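Local coordinates for protein oxalate--CoA ligase (Arabidopsis thaliana, PDB 5IE2) that belongs to the ANL superfamily of AMP-binding enzymes, with a large N-terminal and a small C-terminal domain, and binds ATP, at residues Asp57-Thr62 / Ala79-Ala84; Glu41-Arg46 / Phe73-Arg78; Asp163-Leu168 / Leu182-Leu187; Leu106-Lys111 / Ser127-Thr132. One frame throughout, in Å; residues are numbered along the deposited sequence.

Contact 1 of 4, residues Asp57-Thr62 / Ala79-Ala84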
loop_
_atom_site.group_PDB
_atom_site.type_symbol
_atom_site.label_atom_id
_atom_site.label_comp_id
_atom_site.label_asym_id
_atom_site.label_seq_id
_atom_site.Cartn_x
_atom_site.Cartn_y
_atom_site.Cartn_z
ATOM N N ASP A 57 19.637 -13.106 -7.394
ATOM C CA ASP A 57 19.625 -12.051 -8.443
ATOM C C ASP A 57 18.424 -11.110 -8.239
ATOM O O ASP A 57 17.350 -11.558 -7.762
ATOM C CB ASP A 57 19.534 -12.629 -9.873
ATOM C CG ASP A 57 20.874 -13.213 -10.383
ATOM O OD1 ASP A 57 21.930 -12.993 -9.735
ATOM O OD2 ASP A 57 20.830 -13.911 -11.438
ATOM N N VAL A 58 18.574 -9.837 -8.645
ATOM C CA VAL A 58 17.437 -8.874 -8.587
ATOM C C VAL A 58 16.894 -8.657 -9.992
ATOM O O VAL A 58 17.674 -8.427 -10.924
ATOM C CB VAL A 58 17.855 -7.521 -7.975
ATOM C CG1 VAL A 58 16.679 -6.517 -8.019
ATOM C CG2 VAL A 58 18.326 -7.761 -6.491
ATOM N N VAL A 59 15.578 -8.785 -10.162
ATOM C CA VAL A 59 14.952 -8.569 -11.467
ATOM C C VAL A 59 13.980 -7.387 -11.321
ATOM O O VAL A 59 13.097 -7.426 -10.489
ATOM C CB VAL A 59 14.194 -9.811 -11.945
ATOM C CG1 VAL A 59 13.415 -9.528 -13.268
ATOM C CG2 VAL A 59 15.122 -11.026 -12.117
ATOM N N ALA A 60 14.158 -6.349 -12.113
ATOM C CA ALA A 60 13.257 -5.178 -12.063
ATOM C C ALA A 60 12.049 -5.440 -12.942
ATOM O O ALA A 60 12.155 -6.126 -13.967
ATOM C CB ALA A 60 14.000 -3.870 -12.532
ATOM N N LEU A 61 10.879 -4.982 -12.486
ATOM C CA LEU A 61 9.639 -5.145 -13.276
ATOM C C LEU A 61 8.996 -3.771 -13.461
ATOM O O LEU A 61 8.846 -3.030 -12.475
ATOM C CB LEU A 61 8.636 -6.066 -12.572
ATOM C CG LEU A 61 9.166 -7.487 -12.380
ATOM C CD1 LEU A 61 9.697 -7.605 -10.982
ATOM C CD2 LEU A 61 8.068 -8.502 -12.634
ATOM N N THR A 62 8.606 -3.401 -14.679
ATOM C CA THR A 62 7.772 -2.195 -14.736
ATOM C C THR A 62 6.612 -2.443 -15.707
ATOM O O THR A 62 6.792 -2.710 -16.918
ATOM C CB THR A 62 8.592 -0.928 -15.081
ATOM O OG1 THR A 62 7.735 0.226 -14.943
ATOM C CG2 THR A 62 9.191 -0.994 -16.484
ATOM N N ALA A 79 11.845 -18.374 -8.740
ATOM C CA ALA A 79 13.190 -18.712 -9.216
ATOM C C ALA A 79 14.288 -18.327 -8.193
ATOM O O ALA A 79 15.478 -18.350 -8.515
ATOM C CB ALA A 79 13.448 -18.032 -10.566
ATOM N N ARG A 80 13.864 -17.980 -6.979
ATOM C CA ARG A 80 14.727 -17.567 -5.850
ATOM C C ARG A 80 15.403 -16.232 -6.089
ATOM O O ARG A 80 16.419 -15.926 -5.473
ATOM C CB ARG A 80 15.837 -18.646 -5.526
ATOM C CG ARG A 80 15.247 -20.037 -5.172
ATOM C CD ARG A 80 16.378 -20.975 -4.640
ATOM N NE ARG A 80 16.971 -20.439 -3.403
ATOM C CZ ARG A 80 18.180 -20.749 -2.943
ATOM N NH1 ARG A 80 18.956 -21.581 -3.638
ATOM N NH2 ARG A 80 18.634 -20.197 -1.811
ATOM N N ALA A 81 14.821 -15.422 -6.961
ATOM C CA ALA A 81 15.332 -14.098 -7.219
ATOM C C ALA A 81 14.480 -13.089 -6.484
ATOM O O ALA A 81 13.438 -13.435 -5.921
ATOM C CB ALA A 81 15.337 -13.822 -8.754
ATOM N N THR A 82 14.926 -11.834 -6.498
ATOM C CA THR A 82 14.247 -10.748 -5.785
ATOM C C THR A 82 13.542 -9.858 -6.807
ATOM O O THR A 82 14.221 -9.377 -7.712
ATOM C CB THR A 82 15.273 -9.892 -4.963
ATOM O OG1 THR A 82 15.904 -10.742 -3.978
ATOM C CG2 THR A 82 14.557 -8.752 -4.216
ATOM N N ALA A 83 12.227 -9.645 -6.658
ATOM C CA ALA A 83 11.470 -8.756 -7.571
ATOM C C ALA A 83 11.608 -7.301 -7.131
ATOM O O ALA A 83 11.423 -7.031 -5.945
ATOM C CB ALA A 83 10.033 -9.151 -7.588
ATOM N N ALA A 84 11.910 -6.382 -8.071
ATOM C CA ALA A 84 12.000 -4.956 -7.789
ATOM C C ALA A 84 10.988 -4.243 -8.717
ATOM O O ALA A 84 11.364 -3.779 -9.804
ATOM C CB ALA A 84 13.434 -4.454 -8.029
#
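Four backbone hydrogen bonds join these parallel strands, and their geometry drifts from one end to the other. The first runs almost along a carbonyl axis, Thr-82 N to Asp-57 O at 2.7 Å. The last is steeply tilted: Leu-61 N stands 52° above the carbonyl plane of Ala-84 and 3.0 Å from its O. Between them Val-59 binds Thr-82 O through its N (2.9 Å) and Ala-84 N through its O (2.9 Å), while the backbones of Val-58 and Ala-60 bond to strand 104-110 instead.

This is the strand pairing of the beta-alpha-beta unit 58-61, 67-78, 82-85. Arg-80, with a positive phi of 68°, is the C-prime residue of the Schellman motif that ends the helix and turns the chain towards its second strand. On one face Val-58 and Thr-82 lie side by side, and Val-58 CG1, anti to the backbone N (chi1 176°), touches Ala-84 CB at 3.8 Å. On the face of Val-59 and Ala-83, the tip of Leu-61 reaches Ala-83 CB with CD1, at 3.7 Å. Val-58 CG1 and Leu-61 CD1 thus each meet an alanine methyl, while Val-58 CG2 lies beside Thr-82 CB. Alanines also leave room for helix 67-78, Phe-73 touching Ala-83 and Val-76 touching Ala-81. Polar bonding across the pair comes from the backbone alone; the side chains add mainly apolar contact, which suits a buried site.

Contact 2 of 4, residues Glu41-Arg46 / Phe73-Arg78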
loop_
_atom_site.group_PDB
_atom_site.type_symbol
_atom_site.label_atom_id
_atom_site.label_comp_id
_atom_site.label_asym_id
_atom_site.label_seq_id
_atom_site.Cartn_x
_atom_site.Cartn_y
_atom_site.Cartn_z
ATOM N N GLU A 41 5.194 -21.435 -12.780
ATOM C CA GLU A 41 6.275 -22.437 -12.741
ATOM C C GLU A 41 7.035 -22.427 -14.068
ATOM O O GLU A 41 8.273 -22.555 -14.122
ATOM C CB GLU A 41 5.753 -23.891 -12.558
ATOM C CG GLU A 41 5.292 -24.263 -11.195
ATOM C CD GLU A 41 6.437 -24.227 -10.159
ATOM O OE1 GLU A 41 7.481 -24.888 -10.341
ATOM O OE2 GLU A 41 6.243 -23.495 -9.177
ATOM N N ARG A 42 6.275 -22.352 -15.156
ATOM C CA ARG A 42 6.914 -22.407 -16.480
ATOM C C ARG A 42 7.731 -21.159 -16.780
ATOM O O ARG A 42 8.854 -21.226 -17.343
ATOM C CB ARG A 42 5.859 -22.630 -17.583
ATOM C CG ARG A 42 5.271 -24.043 -17.402
ATOM C CD ARG A 42 3.970 -24.243 -18.267
ATOM N NE ARG A 42 3.138 -25.385 -17.827
ATOM C CZ ARG A 42 1.886 -25.580 -18.254
ATOM N NH1 ARG A 42 1.366 -24.712 -19.120
ATOM N NH2 ARG A 42 1.139 -26.611 -17.827
ATOM N N ALA A 43 7.181 -20.010 -16.388
ATOM C CA ALA A 43 7.927 -18.785 -16.556
ATOM C C ALA A 43 9.199 -18.779 -15.696
ATOM O O ALA A 43 10.232 -18.266 -16.132
ATOM C CB ALA A 43 6.998 -17.507 -16.222
ATOM N N ALA A 44 9.130 -19.304 -14.476
ATOM C CA ALA A 44 10.292 -19.340 -13.589
ATOM C C ALA A 44 11.350 -20.239 -14.236
ATOM O O ALA A 44 12.540 -19.945 -14.204
ATOM C CB ALA A 44 9.909 -19.871 -12.189
ATOM N N SER A 45 10.886 -21.334 -14.827
ATOM C CA SER A 45 11.807 -22.235 -15.519
ATOM C C SER A 45 12.534 -21.530 -16.651
ATOM O O SER A 45 13.755 -21.737 -16.837
ATOM C CB SER A 45 11.067 -23.443 -16.067
ATOM O OG SER A 45 10.858 -24.359 -15.018
ATOM N N ARG A 46 11.796 -20.703 -17.406
ATOM C CA ARG A 46 12.448 -19.959 -18.462
ATOM C C ARG A 46 13.444 -18.929 -17.894
ATOM O O ARG A 46 14.525 -18.714 -18.471
ATOM C CB ARG A 46 11.419 -19.261 -19.343
ATOM C CG ARG A 46 10.556 -20.271 -20.078
ATOM C CD ARG A 46 11.139 -20.583 -21.429
ATOM N NE ARG A 46 10.805 -19.512 -22.377
ATOM C CZ ARG A 46 11.661 -18.951 -23.232
ATOM N NH1 ARG A 46 12.921 -19.368 -23.284
ATOM N NH2 ARG A 46 11.246 -17.986 -24.059
ATOM N N PHE A 73 6.018 -11.379 -11.496
ATOM C CA PHE A 73 6.382 -11.118 -10.087
ATOM C C PHE A 73 6.575 -12.437 -9.328
ATOM O O PHE A 73 7.625 -12.658 -8.650
ATOM C CB PHE A 73 5.309 -10.263 -9.404
ATOM C CG PHE A 73 5.597 -9.990 -7.948
ATOM C CD1 PHE A 73 6.431 -8.919 -7.602
ATOM C CD2 PHE A 73 5.045 -10.776 -6.964
ATOM C CE1 PHE A 73 6.709 -8.644 -6.235
ATOM C CE2 PHE A 73 5.311 -10.522 -5.600
ATOM C CZ PHE A 73 6.159 -9.458 -5.255
ATOM N N LEU A 74 5.574 -13.312 -9.463
ATOM C CA LEU A 74 5.652 -14.578 -8.719
ATOM C C LEU A 74 6.678 -15.539 -9.328
ATOM O O LEU A 74 7.232 -16.373 -8.593
ATOM C CB LEU A 74 4.275 -15.247 -8.681
ATOM C CG LEU A 74 3.316 -14.429 -7.781
ATOM C CD1 LEU A 74 1.871 -14.930 -7.860
ATOM C CD2 LEU A 74 3.800 -14.432 -6.241
ATOM N N ALA A 75 6.905 -15.454 -10.660
ATOM C CA ALA A 75 7.939 -16.313 -11.314
ATOM C C ALA A 75 9.333 -15.905 -10.855
ATOM O O ALA A 75 10.193 -16.752 -10.624
ATOM C CB ALA A 75 7.850 -16.249 -12.854
ATOM N N VAL A 76 9.565 -14.602 -10.745
ATOM C CA VAL A 76 10.864 -14.102 -10.253
ATOM C C VAL A 76 11.081 -14.683 -8.857
ATOM O O VAL A 76 12.186 -15.241 -8.547
ATOM C CB VAL A 76 10.934 -12.552 -10.243
ATOM C CG1 VAL A 76 12.130 -12.057 -9.365
ATOM C CG2 VAL A 76 11.060 -12.036 -11.721
ATOM N N ILE A 77 10.079 -14.513 -7.992
ATOM C CA ILE A 77 10.342 -15.009 -6.621
ATOM C C ILE A 77 10.491 -16.518 -6.528
ATOM O O ILE A 77 11.324 -17.071 -5.771
ATOM C CB ILE A 77 9.211 -14.504 -5.754
ATOM C CG1 ILE A 77 9.388 -12.994 -5.640
ATOM C CG2 ILE A 77 9.152 -15.151 -4.469
ATOM C CD1 ILE A 77 8.222 -12.359 -5.000
ATOM N N ARG A 78 9.709 -17.214 -7.340
ATOM C CA ARG A 78 9.814 -18.685 -7.426
ATOM C C ARG A 78 11.197 -19.144 -7.849
ATOM O O ARG A 78 11.704 -20.169 -7.346
ATOM C CB ARG A 78 8.741 -19.200 -8.440
ATOM C CG ARG A 78 8.815 -20.737 -8.674
ATOM C CD ARG A 78 8.497 -21.541 -7.364
ATOM N NE ARG A 78 8.472 -22.960 -7.747
ATOM C CZ ARG A 78 9.293 -23.904 -7.289
ATOM N NH1 ARG A 78 10.190 -23.637 -6.351
ATOM N NH2 ARG A 78 9.195 -25.135 -7.779
#
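The guanidinium of Arg-78 is met at its edge by the carboxylate of Glu-41, whose CD lies in the guanidinium plane. The grip is side-on and two-pronged: Arg-78 NE bonds Glu-41 OE2 at 2.7 Å and Arg-78 NH2 bonds Glu-41 OE1 at 3.1 Å. Both oxygens use their syn lone pairs, and both stay near the guanidinium plane although the two flat groups are twisted 37° apart. This salt bridge fixes the rotation of each group, and Arg-78 NH1, the remaining nitrogen, is bound by Leu-157 O.

The long glutamate chain suits this place: its CB starts away from the partner helix, and a chain bent at chi2 (-64°) carries the carboxylate back. Arg-78 is bent at chi2 too, and its CG rests on Ala-44 CB at 3.8 Å. Beside the ion pair the helices touch through alanines. Ala-75 CB meets Ala-43 CB at 3.7 Å, and Ala-44 CB rests against Ala-75 O at 3.5 Å. Such small residues are consistent with segment axes only 8.0 Å apart, crossing at -58°.

Leu-47, further along helix 33-50, extends the apolar seam onto Ala-75 and Val-76. Residues Phe-73 to Ile-77 of helix 67-78 are buried: Phe-73 and Leu-74 pack on helix 215-227, Leu-74 and Ile-77 also touch helix 6-16, and Val-76 lies against Val-59 of strand 58-61.

Contact 3 of 4, residues Asp163-Leu168 / Leu182-Leu187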
loop_
_atom_site.group_PDB
_atom_site.type_symbol
_atom_site.label_atom_id
_atom_site.label_comp_id
_atom_site.label_asym_id
_atom_site.label_seq_id
_atom_site.Cartn_x
_atom_site.Cartn_y
_atom_site.Cartn_z
ATOM N N ASP A 163 15.415 -16.294 1.746
ATOM C CA ASP A 163 15.698 -15.766 0.385
ATOM C C ASP A 163 15.107 -14.365 0.220
ATOM O O ASP A 163 13.972 -14.138 0.615
ATOM C CB ASP A 163 15.067 -16.630 -0.728
ATOM C CG ASP A 163 15.799 -17.910 -0.974
ATOM O OD1 ASP A 163 16.968 -18.004 -0.551
ATOM O OD2 ASP A 163 15.195 -18.800 -1.610
ATOM N N GLY A 164 15.836 -13.462 -0.435
ATOM C CA GLY A 164 15.208 -12.176 -0.757
ATOM C C GLY A 164 14.082 -12.428 -1.745
ATOM O O GLY A 164 14.160 -13.330 -2.560
ATOM N N ALA A 165 13.019 -11.622 -1.679
ATOM C CA ALA A 165 11.918 -11.810 -2.590
ATOM C C ALA A 165 11.425 -10.489 -3.170
ATOM O O ALA A 165 10.917 -10.464 -4.293
ATOM C CB ALA A 165 10.727 -12.535 -1.840
ATOM N N LEU A 166 11.532 -9.400 -2.398
ATOM C CA LEU A 166 10.889 -8.131 -2.827
ATOM C C LEU A 166 11.811 -7.014 -2.386
ATOM O O LEU A 166 12.369 -7.081 -1.289
ATOM C CB LEU A 166 9.499 -8.006 -2.213
ATOM C CG LEU A 166 8.799 -6.659 -2.369
ATOM C CD1 LEU A 166 8.654 -6.395 -3.864
ATOM C CD2 LEU A 166 7.434 -6.681 -1.679
ATOM N N PHE A 167 12.063 -6.057 -3.263
ATOM C CA PHE A 167 12.893 -4.922 -2.902
ATOM C C PHE A 167 12.108 -3.697 -3.341
ATOM O O PHE A 167 11.718 -3.646 -4.503
ATOM C CB PHE A 167 14.253 -4.955 -3.604
ATOM C CG PHE A 167 15.130 -3.771 -3.256
ATOM C CD1 PHE A 167 15.833 -3.748 -2.068
ATOM C CD2 PHE A 167 15.239 -2.685 -4.116
ATOM C CE1 PHE A 167 16.643 -2.643 -1.732
ATOM C CE2 PHE A 167 16.069 -1.567 -3.794
ATOM C CZ PHE A 167 16.765 -1.564 -2.636
ATOM N N LEU A 168 11.886 -2.764 -2.407
ATOM C CA LEU A 168 11.070 -1.540 -2.590
ATOM C C LEU A 168 11.799 -0.370 -1.962
ATOM O O LEU A 168 12.708 -0.563 -1.152
ATOM C CB LEU A 168 9.687 -1.668 -1.914
ATOM C CG LEU A 168 8.804 -2.722 -2.527
ATOM C CD1 LEU A 168 7.579 -2.942 -1.685
ATOM C CD2 LEU A 168 8.443 -2.251 -3.922
ATOM N N LEU A 182 12.910 -7.302 1.420
ATOM C CA LEU A 182 11.945 -8.163 2.100
ATOM C C LEU A 182 12.104 -9.590 1.604
ATOM O O LEU A 182 12.360 -9.809 0.421
ATOM C CB LEU A 182 10.509 -7.678 1.806
ATOM C CG LEU A 182 10.384 -6.198 2.286
ATOM C CD1 LEU A 182 9.013 -5.638 1.759
ATOM C CD2 LEU A 182 10.458 -6.067 3.847
ATOM N N THR A 183 11.981 -10.545 2.526
ATOM C CA THR A 183 12.242 -11.945 2.240
ATOM C C THR A 183 10.945 -12.735 1.944
ATOM O O THR A 183 9.818 -12.245 2.105
ATOM C CB THR A 183 12.896 -12.630 3.444
ATOM O OG1 THR A 183 12.011 -12.429 4.556
ATOM C CG2 THR A 183 14.271 -11.974 3.757
ATOM N N GLN A 184 11.128 -14.001 1.558
ATOM C CA GLN A 184 10.019 -14.946 1.424
ATOM C C GLN A 184 9.266 -15.010 2.730
ATOM O O GLN A 184 8.026 -15.065 2.781
ATOM C CB GLN A 184 10.545 -16.359 1.065
ATOM C CG GLN A 184 10.868 -16.533 -0.421
ATOM C CD GLN A 184 9.657 -17.006 -1.241
ATOM O OE1 GLN A 184 8.548 -17.079 -0.755
ATOM N NE2 GLN A 184 9.902 -17.349 -2.499
ATOM N N LEU A 185 10.044 -15.022 3.806
ATOM C CA LEU A 185 9.434 -15.115 5.126
ATOM C C LEU A 185 8.638 -13.862 5.455
ATOM O O LEU A 185 7.511 -13.950 5.978
ATOM C CB LEU A 185 10.514 -15.388 6.183
ATOM C CG LEU A 185 10.084 -15.338 7.678
ATOM C CD1 LEU A 185 8.982 -16.345 7.990
ATOM C CD2 LEU A 185 11.331 -15.555 8.626
ATOM N N ASN A 186 9.210 -12.679 5.176
ATOM C CA ASN A 186 8.466 -11.443 5.371
ATOM C C ASN A 186 7.080 -11.531 4.664
ATOM O O ASN A 186 6.003 -11.226 5.257
ATOM C CB ASN A 186 9.241 -10.242 4.797
ATOM C CG ASN A 186 10.461 -9.804 5.625
ATOM O OD1 ASN A 186 11.406 -9.257 5.052
ATOM N ND2 ASN A 186 10.467 -10.030 6.954
ATOM N N LEU A 187 7.105 -11.931 3.392
ATOM C CA LEU A 187 5.873 -11.966 2.580
ATOM C C LEU A 187 4.864 -12.980 3.132
ATOM O O LEU A 187 3.676 -12.685 3.257
ATOM C CB LEU A 187 6.195 -12.315 1.116
ATOM C CG LEU A 187 7.060 -11.263 0.365
ATOM C CD1 LEU A 187 7.296 -11.773 -1.066
ATOM C CD2 LEU A 187 6.371 -9.953 0.234
HETATM O O HOH W 1 12.968 -18.085 -2.855
#
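Leu-166 carries its CG anti to the backbone N (chi1 170°), whereas Leu-182 and Leu-187 have theirs anti to the carbonyl carbon; so arranged, Leu-166 CD2 reaches Leu-182 CD1 and Leu-187 CD2, both at 3.9 Å. Leu-166 and Leu-182 lie side by side on one face of the hairpin, and Leu-187 crosses Leu-166 at about a right angle. Thr-183 holds OG1 in the crowded position between backbone N and carbonyl carbon (chi1 56°), where it can accept from Asn-186 N at 2.9 Å. In return Asn-186 OD1 accepts from Thr-183 N, a capping box that starts helix 184-198 straight from the strand.

The strands 164-169 and 179-183 form an antiparallel hairpin interrupted by a classic beta bulge. Ala-165, with a psi of -31°, and Leu-166 both face Leu-182, and both donate to its O, Ala-165 N at 2.9 Å and Leu-166 N at 3.0 Å. Alanine suits the bulge position: its single methyl lies 3.6 Å from Leu-187 CD1 and close to Gln-184 N, at the start of the helix. Asp-163 O then binds Gln-184 N, and a water bridges Asp-163 OD2 (2.6 Å) and Gln-184 NE2 (3.2 Å). Asp-163 OD2 also pairs with Arg-80 and takes His-160 N, and Gln-184 NE2 binds Ser-7 OG.

The side chain of Leu-182 lies about 9 Å from ATP. The loop of the hairpin carries the Ser/Thr/Gly-rich motif of the family, which probably approaches the phosphates as in relatives. Sharing one carbonyl between two donors keeps the bulged backbone bonded, and the capping box satisfies Thr-183 N and Asn-186 N.

Contact 4 of 4, residues Leu106-Lys111 / Ser127-Thr132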
loop_
_atom_site.group_PDB
_atom_site.type_symbol
_atom_site.label_atom_id
_atom_site.label_comp_id
_atom_site.label_asym_id
_atom_site.label_seq_id
_atom_site.Cartn_x
_atom_site.Cartn_y
_atom_site.Cartn_z
ATOM N N LEU A 106 18.218 -7.686 -14.669
ATOM C CA LEU A 106 17.269 -7.919 -15.775
ATOM C C LEU A 106 16.083 -6.946 -15.601
ATOM O O LEU A 106 15.640 -6.701 -14.465
ATOM C CB LEU A 106 16.780 -9.396 -15.770
ATOM C CG LEU A 106 15.626 -9.763 -16.707
ATOM C CD1 LEU A 106 16.053 -9.637 -18.163
ATOM C CD2 LEU A 106 15.044 -11.161 -16.410
ATOM N N LEU A 107 15.563 -6.426 -16.700
ATOM C CA LEU A 107 14.371 -5.573 -16.699
ATOM C C LEU A 107 13.264 -6.297 -17.440
ATOM O O LEU A 107 13.435 -6.647 -18.611
ATOM C CB LEU A 107 14.643 -4.228 -17.397
ATOM C CG LEU A 107 13.376 -3.385 -17.611
ATOM C CD1 LEU A 107 12.754 -2.959 -16.268
ATOM C CD2 LEU A 107 13.744 -2.151 -18.478
ATOM N N LEU A 108 12.126 -6.546 -16.779
ATOM C CA LEU A 108 10.952 -7.100 -17.473
ATOM C C LEU A 108 9.905 -6.021 -17.720
ATOM O O LEU A 108 9.645 -5.178 -16.837
ATOM C CB LEU A 108 10.294 -8.215 -16.628
ATOM C CG LEU A 108 11.194 -9.414 -16.309
ATOM C CD1 LEU A 108 10.490 -10.253 -15.236
ATOM C CD2 LEU A 108 11.287 -10.193 -17.626
ATOM N N THR A 109 9.292 -6.055 -18.912
ATOM C CA THR A 109 8.178 -5.178 -19.245
ATOM C C THR A 109 7.169 -5.952 -20.075
ATOM O O THR A 109 7.441 -7.088 -20.478
ATOM C CB THR A 109 8.609 -3.915 -20.104
ATOM O OG1 THR A 109 8.943 -4.361 -21.420
ATOM C CG2 THR A 109 9.833 -3.165 -19.534
ATOM N N SER A 110 6.040 -5.314 -20.383
ATOM C CA SER A 110 5.119 -5.854 -21.354
ATOM C C SER A 110 5.734 -5.785 -22.739
ATOM O O SER A 110 6.776 -5.172 -22.961
ATOM C CB SER A 110 3.779 -5.088 -21.371
ATOM O OG SER A 110 4.011 -3.806 -21.960
ATOM N N LYS A 111 5.036 -6.408 -23.687
ATOM C CA LYS A 111 5.479 -6.368 -25.075
ATOM C C LYS A 111 5.413 -4.950 -25.611
ATOM O O LYS A 111 6.197 -4.597 -26.511
ATOM C CB LYS A 111 4.573 -7.254 -25.952
ATOM C CG LYS A 111 5.131 -7.396 -27.344
ATOM C CD LYS A 111 4.224 -8.183 -28.278
ATOM C CE LYS A 111 5.016 -8.532 -29.553
ATOM N NZ LYS A 111 6.335 -9.159 -29.176
ATOM N N SER A 127 20.005 -6.385 -19.403
ATOM C CA SER A 127 19.120 -7.038 -20.364
ATOM C C SER A 127 17.643 -6.659 -20.189
ATOM O O SER A 127 17.157 -6.464 -19.083
ATOM C CB SER A 127 19.247 -8.554 -20.253
ATOM O OG SER A 127 20.605 -8.936 -20.308
ATOM N N HIS A 128 16.939 -6.574 -21.303
ATOM C CA HIS A 128 15.528 -6.246 -21.303
ATOM C C HIS A 128 14.786 -7.392 -21.956
ATOM O O HIS A 128 15.155 -7.827 -23.043
ATOM C CB HIS A 128 15.284 -4.931 -22.058
ATOM C CG HIS A 128 13.846 -4.680 -22.353
ATOM N ND1 HIS A 128 13.350 -4.553 -23.635
ATOM C CD2 HIS A 128 12.773 -4.620 -21.520
ATOM C CE1 HIS A 128 12.037 -4.392 -23.578
ATOM N NE2 HIS A 128 11.662 -4.417 -22.303
ATOM N N VAL A 129 13.760 -7.903 -21.272
ATOM C CA VAL A 129 12.926 -8.977 -21.794
ATOM C C VAL A 129 11.467 -8.615 -21.647
ATOM O O VAL A 129 11.067 -8.013 -20.647
ATOM C CB VAL A 129 13.218 -10.311 -21.022
ATOM C CG1 VAL A 129 12.184 -11.414 -21.365
ATOM C CG2 VAL A 129 14.656 -10.738 -21.338
ATOM N N THR A 130 10.661 -8.957 -22.636
ATOM C CA THR A 130 9.254 -8.642 -22.573
ATOM C C THR A 130 8.469 -9.907 -22.243
ATOM O O THR A 130 8.925 -11.027 -22.497
ATOM C CB THR A 130 8.713 -8.060 -23.877
ATOM O OG1 THR A 130 8.780 -9.044 -24.926
ATOM C CG2 THR A 130 9.483 -6.807 -24.277
ATOM N N ALA A 131 7.300 -9.702 -21.669
ATOM C CA ALA A 131 6.413 -10.789 -21.247
ATOM C C ALA A 131 5.005 -10.571 -21.775
ATOM O O ALA A 131 4.425 -9.479 -21.600
ATOM C CB ALA A 131 6.418 -10.886 -19.668
ATOM N N THR A 132 4.414 -11.617 -22.383
ATOM C CA THR A 132 3.068 -11.515 -22.949
ATOM C C THR A 132 2.241 -12.784 -22.732
ATOM O O THR A 132 2.720 -13.860 -23.033
ATOM C CB THR A 132 3.083 -11.288 -24.477
ATOM O OG1 THR A 132 4.027 -10.271 -24.780
ATOM C CG2 THR A 132 1.707 -10.870 -24.935
HETATM O O HOH W 2 2.765 -8.013 -23.033
#
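Thr-109 leaves the sheet with its CB at the edge of the His-128 ring and in its plane, 3.8 Å from His-128 NE2. From there OG1 takes the crowded position between backbone N and carbonyl carbon (chi1 71°). It accepts from His-128 NE2 at 2.9 Å, nearly in the ring plane, and donates to Ser-110 O at 2.8 Å along a lone pair of that carbonyl. The hydroxyl is held by two bonds, one accepted and one donated. The other branch, CG2, lies 3.5 Å from His-128 NE2. A threonine fits because it offers hydroxyl and methyl to the same ring, while the extended His-128 side chain (chi1 168°) brings that ring over to the neighbouring strand.

These parallel strands belong to the beta-alpha-beta unit 104-110, 115-123, 127-132, and Leu-107 and His-128 touch its helix. Leu-107 and Thr-109 each use N-H and C=O to bond the second strand, whereas Leu-108 bonds Ala-60 and Thr-62. The face of Leu-106, Leu-108 and Val-129 is mostly aliphatic. Leu-106 CD1 reaches across to Val-129 CG2 at 3.6 Å, and Leu-108 CD2 lies alongside Val-129 CB at 3.9 Å, next to Met-72 and Val-76 of helix 67-78. Beyond Ser-110 the strands part, and Lys-111 N no longer reaches Ala-131 O directly; a water accepts from Lys-111 N at 2.9 Å and donates to Ala-131 O at 2.6 Å.

Along the chain contact 2 interleaves with contact 1, since helix 33-50 precedes strand 58-61 and helix 67-78 leads into strand 82-85; contacts 4 and then 3 follow. Contacts 1 and 4 share one mixed sheet, their centres about 12 Å apart, with strands 58-61 and 104-110 as neighbours. Contact 2 covers a face of that sheet through helix 67-78, its centre about 10 Å from that of contact 1. Strand 164-169 of contact 3 hydrogen-bonds to Ala-83 of contact 1, centres again about 10 Å apart, whereas contacts 3 and 4 do not touch, with centres about 21 Å apart. Contact 1 therefore joins the sheet to the hairpin whose Leu-182 side chain lies about 9 Å from ATP.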